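Local structure of hypothetical protein TTHA1606 (Thermus thermophilus, 2YYB) at residues 8-13 with 92-97; 224-227 with 232-235. The protein is of unknown function, but belongs to the GTP cyclohydrolase I type 2/NIF3 family and probably binds two divalent metal ions. All coordinates share one frame; numbering follows the deposited sequence.

Contact 1: residues 8-13 with 92-97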
loop_
_atom_site.group_PDB
_atom_site.type_symbol
_atom_site.label_atom_id
_atom_site.label_comp_id
_atom_site.label_asym_id
_atom_site.label_seq_id
_atom_site.Cartn_x
_atom_site.Cartn_y
_atom_site.Cartn_z
ATOM N N ARG A 8 -31.823 12.043 -5.168
ATOM C CA ARG A 8 -31.916 10.717 -5.767
ATOM C C ARG A 8 -31.806 10.819 -7.285
ATOM O O ARG A 8 -31.031 10.089 -7.914
ATOM C CB ARG A 8 -33.250 10.070 -5.404
ATOM C CG ARG A 8 -33.155 8.695 -4.774
ATOM C CD ARG A 8 -34.059 8.628 -3.559
ATOM N NE ARG A 8 -35.334 9.298 -3.806
ATOM C CZ ARG A 8 -36.149 9.735 -2.847
ATOM N NH1 ARG A 8 -35.820 9.567 -1.569
ATOM N NH2 ARG A 8 -37.284 10.358 -3.162
ATOM N N TYR A 9 -32.577 11.731 -7.872
ATOM C CA TYR A 9 -32.539 11.916 -9.312
ATOM C C TYR A 9 -31.123 12.244 -9.765
ATOM O O TYR A 9 -30.574 11.559 -10.631
ATOM C CB TYR A 9 -33.463 13.043 -9.745
ATOM C CG TYR A 9 -33.378 13.338 -11.230
ATOM C CD1 TYR A 9 -33.928 12.454 -12.177
ATOM C CD2 TYR A 9 -32.770 14.508 -11.697
ATOM C CE1 TYR A 9 -33.881 12.738 -13.558
ATOM C CE2 TYR A 9 -32.718 14.795 -13.067
ATOM C CZ TYR A 9 -33.277 13.908 -13.988
ATOM O OH TYR A 9 -33.238 14.206 -15.330
ATOM N N LEU A 10 -30.531 13.285 -9.179
ATOM C CA LEU A 10 -29.177 13.693 -9.547
ATOM C C LEU A 10 -28.150 12.575 -9.448
ATOM O O LEU A 10 -27.343 12.393 -10.357
ATOM C CB LEU A 10 -28.740 14.887 -8.710
ATOM C CG LEU A 10 -29.526 16.143 -9.095
ATOM C CD1 LEU A 10 -29.100 17.324 -8.229
ATOM C CD2 LEU A 10 -29.281 16.436 -10.566
ATOM N N ASP A 11 -28.175 11.819 -8.361
ATOM C CA ASP A 11 -27.228 10.726 -8.221
ATOM C C ASP A 11 -27.453 9.751 -9.381
ATOM O O ASP A 11 -26.510 9.152 -9.912
ATOM C CB ASP A 11 -27.436 10.010 -6.889
ATOM C CG ASP A 11 -27.098 10.889 -5.690
ATOM O OD1 ASP A 11 -27.501 10.530 -4.571
ATOM O OD2 ASP A 11 -26.421 11.929 -5.857
ATOM N N ALA A 12 -28.709 9.611 -9.783
ATOM C CA ALA A 12 -29.062 8.706 -10.867
ATOM C C ALA A 12 -28.604 9.243 -12.213
ATOM O O ALA A 12 -27.865 8.574 -12.942
ATOM C CB ALA A 12 -30.561 8.490 -10.888
ATOM N N TYR A 13 -29.049 10.457 -12.521
ATOM C CA TYR A 13 -28.745 11.129 -13.773
ATOM C C TYR A 13 -27.267 11.254 -14.048
ATOM O O TYR A 13 -26.836 11.104 -15.187
ATOM C CB TYR A 13 -29.381 12.519 -13.780
ATOM C CG TYR A 13 -29.198 13.290 -15.066
ATOM C CD1 TYR A 13 -29.778 12.856 -16.261
ATOM C CD2 TYR A 13 -28.457 14.463 -15.085
ATOM C CE1 TYR A 13 -29.623 13.583 -17.445
ATOM C CE2 TYR A 13 -28.293 15.199 -16.253
ATOM C CZ TYR A 13 -28.875 14.760 -17.433
ATOM O OH TYR A 13 -28.711 15.513 -18.582
ATOM N N ASN A 92 -28.879 23.611 0.687
ATOM C CA ASN A 92 -28.407 22.249 0.470
ATOM C C ASN A 92 -27.185 22.390 -0.436
ATOM O O ASN A 92 -27.215 23.179 -1.383
ATOM C CB ASN A 92 -29.450 21.406 -0.266
ATOM C CG ASN A 92 -30.662 21.090 0.576
ATOM O OD1 ASN A 92 -30.610 20.302 1.527
ATOM N ND2 ASN A 92 -31.778 21.695 0.217
ATOM N N LEU A 93 -26.114 21.651 -0.139
ATOM C CA LEU A 93 -24.895 21.692 -0.950
ATOM C C LEU A 93 -24.739 20.352 -1.621
ATOM O O LEU A 93 -24.582 19.333 -0.933
ATOM C CB LEU A 93 -23.644 21.944 -0.103
ATOM C CG LEU A 93 -22.406 22.182 -0.976
ATOM C CD1 LEU A 93 -22.611 23.440 -1.814
ATOM C CD2 LEU A 93 -21.163 22.317 -0.128
ATOM N N TYR A 94 -24.801 20.362 -2.955
ATOM C CA TYR A 94 -24.664 19.156 -3.771
ATOM C C TYR A 94 -23.409 19.318 -4.653
ATOM O O TYR A 94 -23.303 20.263 -5.460
ATOM C CB TYR A 94 -25.903 18.965 -4.655
ATOM C CG TYR A 94 -25.907 17.661 -5.417
ATOM C CD1 TYR A 94 -26.454 16.517 -4.859
ATOM C CD2 TYR A 94 -25.331 17.564 -6.678
ATOM C CE1 TYR A 94 -26.431 15.287 -5.542
ATOM C CE2 TYR A 94 -25.299 16.356 -7.373
ATOM C CZ TYR A 94 -25.855 15.215 -6.802
ATOM O OH TYR A 94 -25.882 14.018 -7.492
ATOM N N ALA A 95 -22.459 18.405 -4.508
ATOM C CA ALA A 95 -21.228 18.498 -5.279
ATOM C C ALA A 95 -21.134 17.398 -6.345
ATOM O O ALA A 95 -21.476 16.237 -6.090
ATOM C CB ALA A 95 -20.003 18.448 -4.319
ATOM N N ALA A 96 -20.682 17.782 -7.538
ATOM C CA ALA A 96 -20.525 16.850 -8.662
ATOM C C ALA A 96 -19.190 17.137 -9.354
ATOM O O ALA A 96 -19.065 18.111 -10.097
ATOM C CB ALA A 96 -21.682 17.011 -9.655
ATOM N N HIS A 97 -18.201 16.276 -9.103
ATOM C CA HIS A 97 -16.860 16.442 -9.659
ATOM C C HIS A 97 -16.630 15.753 -11.015
ATOM O O HIS A 97 -17.028 16.274 -12.067
ATOM C CB HIS A 97 -15.828 15.929 -8.659
ATOM C CG HIS A 97 -14.423 16.315 -8.992
ATOM N ND1 HIS A 97 -13.332 15.729 -8.391
ATOM C CD2 HIS A 97 -13.931 17.260 -9.829
ATOM C CE1 HIS A 97 -12.227 16.297 -8.839
ATOM N NE2 HIS A 97 -12.562 17.232 -9.714
#
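The phenol of Y94 reaches from strand 92-95 to helix 3-13 and meets two consecutive residues there, L10 and D11. Its hydroxyl is the donor: Y94 OH to D11 OD2 is 2.7 Å. The hydroxyl reaches the carboxylate on its anti side, 19° out of the carboxylate plane. OD2 in turn lies in the plane of the phenol ring, at its edge. Carboxylate and ring are turned only 24° from each other.

L10 makes the tightly packed part. Its CD1 sits over the centre of one ring face, 4.0 Å from the centroid of the Y94 ring, in a CH-pi contact. Its CB lies beside the hydroxyl end of the phenol, with L10 CB to Y94 CZ at 3.5 Å. The first torsion of Y94 explains this reach: CG lies anti to the backbone N (chi1 -174°), and the ring extends across to the helix. L10 is further packed by F60 of strand 60-63 and by L221 of helix 216-229. The D11 side is looser. D11 is partly exposed, and within this contact its carboxylate holds the ring by the one bond at the hydroxyl. Replacing Y94 by an alanine would probably open a gap beneath L10 CD1 and leave D11 OD2 without its hydroxyl donor.

The backbone of strand 92-95 runs too far from the helix to touch it; the nearest CA atoms, such as those of L10 and Y94, are 9.1 Å apart. The ring bridges that distance. Y94 lies about 10 Å, between side chains, from H64, a predicted metal ligand. The arrangement is that of a helix packed on a mixed beta sheet, here the N-terminal helix of the NIF3 family fold.

Contact 2: residues 224-227 with 232-235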
loop_
_atom_site.group_PDB
_atom_site.type_symbol
_atom_site.label_atom_id
_atom_site.label_comp_id
_atom_site.label_asym_id
_atom_site.label_seq_id
_atom_site.Cartn_x
_atom_site.Cartn_y
_atom_site.Cartn_z
ATOM N N HIS A 224 -31.161 21.872 -16.948
ATOM C CA HIS A 224 -31.786 20.576 -17.141
ATOM C C HIS A 224 -32.869 20.408 -16.091
ATOM O O HIS A 224 -34.001 20.061 -16.413
ATOM C CB HIS A 224 -30.742 19.480 -16.996
ATOM C CG HIS A 224 -31.296 18.094 -17.053
ATOM N ND1 HIS A 224 -32.053 17.635 -18.107
ATOM C CD2 HIS A 224 -31.137 17.039 -16.220
ATOM C CE1 HIS A 224 -32.334 16.357 -17.923
ATOM N NE2 HIS A 224 -31.790 15.970 -16.786
ATOM N N LEU A 225 -32.533 20.684 -14.835
ATOM C CA LEU A 225 -33.504 20.533 -13.765
ATOM C C LEU A 225 -34.685 21.482 -13.922
ATOM O O LEU A 225 -35.767 21.183 -13.451
ATOM C CB LEU A 225 -32.849 20.729 -12.393
ATOM C CG LEU A 225 -31.717 19.783 -11.975
ATOM C CD1 LEU A 225 -31.085 20.297 -10.686
ATOM C CD2 LEU A 225 -32.231 18.369 -11.790
ATOM N N GLU A 226 -34.497 22.618 -14.580
ATOM C CA GLU A 226 -35.612 23.551 -14.759
ATOM C C GLU A 226 -36.529 23.086 -15.878
ATOM O O GLU A 226 -37.711 23.436 -15.923
ATOM C CB GLU A 226 -35.122 24.948 -15.107
ATOM C CG GLU A 226 -36.261 25.921 -15.374
ATOM C CD GLU A 226 -35.778 27.350 -15.559
ATOM O OE1 GLU A 226 -36.549 28.287 -15.248
ATOM O OE2 GLU A 226 -34.626 27.545 -16.022
ATOM N N ALA A 227 -35.963 22.303 -16.790
ATOM C CA ALA A 227 -36.706 21.795 -17.921
ATOM C C ALA A 227 -37.547 20.631 -17.477
ATOM O O ALA A 227 -38.652 20.439 -17.960
ATOM C CB ALA A 227 -35.747 21.351 -19.024
ATOM N N PRO A 232 -36.603 27.083 -10.752
ATOM C CA PRO A 232 -35.894 28.218 -11.332
ATOM C C PRO A 232 -34.449 28.153 -10.815
ATOM O O PRO A 232 -34.180 27.512 -9.790
ATOM C CB PRO A 232 -36.650 29.412 -10.769
ATOM C CG PRO A 232 -37.120 28.905 -9.428
ATOM C CD PRO A 232 -37.606 27.527 -9.772
ATOM N N TRP A 233 -33.516 28.795 -11.512
ATOM C CA TRP A 233 -32.139 28.770 -11.046
ATOM C C TRP A 233 -31.393 30.054 -11.346
ATOM O O TRP A 233 -31.820 30.854 -12.170
ATOM C CB TRP A 233 -31.380 27.570 -11.632
ATOM C CG TRP A 233 -31.158 27.612 -13.120
ATOM C CD1 TRP A 233 -32.063 27.305 -14.088
ATOM C CD2 TRP A 233 -29.952 28.002 -13.807
ATOM N NE1 TRP A 233 -31.504 27.476 -15.335
ATOM C CE2 TRP A 233 -30.210 27.907 -15.193
ATOM C CE3 TRP A 233 -28.682 28.421 -13.385
ATOM C CZ2 TRP A 233 -29.245 28.217 -16.166
ATOM C CZ3 TRP A 233 -27.713 28.731 -14.360
ATOM C CH2 TRP A 233 -28.007 28.626 -15.733
ATOM N N VAL A 234 -30.285 30.248 -10.643
ATOM C CA VAL A 234 -29.441 31.417 -10.821
ATOM C C VAL A 234 -27.977 30.968 -10.829
ATOM O O VAL A 234 -27.627 29.991 -10.179
ATOM C CB VAL A 234 -29.651 32.418 -9.680
ATOM C CG1 VAL A 234 -29.392 31.747 -8.346
ATOM C CG2 VAL A 234 -28.726 33.598 -9.857
ATOM N N PHE A 235 -27.129 31.661 -11.585
ATOM C CA PHE A 235 -25.714 31.309 -11.622
ATOM C C PHE A 235 -24.961 32.261 -10.706
ATOM O O PHE A 235 -25.077 33.479 -10.828
ATOM C CB PHE A 235 -25.140 31.402 -13.041
ATOM C CG PHE A 235 -23.646 31.152 -13.111
ATOM C CD1 PHE A 235 -23.122 29.882 -12.895
ATOM C CD2 PHE A 235 -22.761 32.193 -13.385
ATOM C CE1 PHE A 235 -21.735 29.654 -12.954
ATOM C CE2 PHE A 235 -21.376 31.975 -13.443
ATOM C CZ PHE A 235 -20.865 30.709 -13.229
HETATM O O HOH W 1 -34.457 30.287 -14.080
#
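Water 1 is gripped from both segments. It donates to E226 OE1, at 3.1 Å. It also accepts from the backbone, with W233 N to water 1 again 3.1 Å. The water thus joins a helix carboxylate to the first residue of strand 233-235.

The other carboxylate oxygen turns to the indole. E226 OE2 lies at the edge of the W233 ring, near its plane, 3.2 Å from W233 NE1. The carboxylate stands almost upright against the indole, with the two planes 83° apart. The side chains as a whole cross at about a right angle. E226 gets there with an extended chain: CG is anti to the backbone N (chi1 177°), and the carbons beyond it run straight on. The two oxygens thus face different neighbours, OE1 the water and OE2 the pyrrole edge. Closer to the helix, E226 CB rests 4.0 Å from W233 CD1, a looser apolar touch. P232 only comes near, its CA 4.0 Å from E226 OE1. The contact lies at the surface, where P232 is exposed and both E226 and W233 are partly so.

The indole continues along helix 216-229, touching K219, A222 and A223. On the strand side, P232 and V234 make backbone hydrogen bonds with V39, and V234 also with A41. Strand 233-235 is thereby joined to strand 39-42 as an outermost strand of the five-stranded sheet, while L225 of the same helix packs on L6 and Y9 of helix 3-13.

How the contacts relate
From the N terminus, helix 3-13 comes first. Contact 1 closes a long loop of 78 residues, which holds strands 27-30, 39-42 and 60-63 and helices 47-55 and 77-88. Contact 2 follows much later and closes a span of four residues, the last turn of helix 216-229 and the link to strand 233-235. The two are in series and neither nest nor cross. The centres of contact 1 and contact 2 are about 14 Å apart, and the two touch. Y9 OH lies 2.7 Å from H224 NE2, a probable hydrogen bond, and L10 packs on L225. Helices 3-13 and 216-229 are thus tied together, and both contacts reach the same mixed sheet.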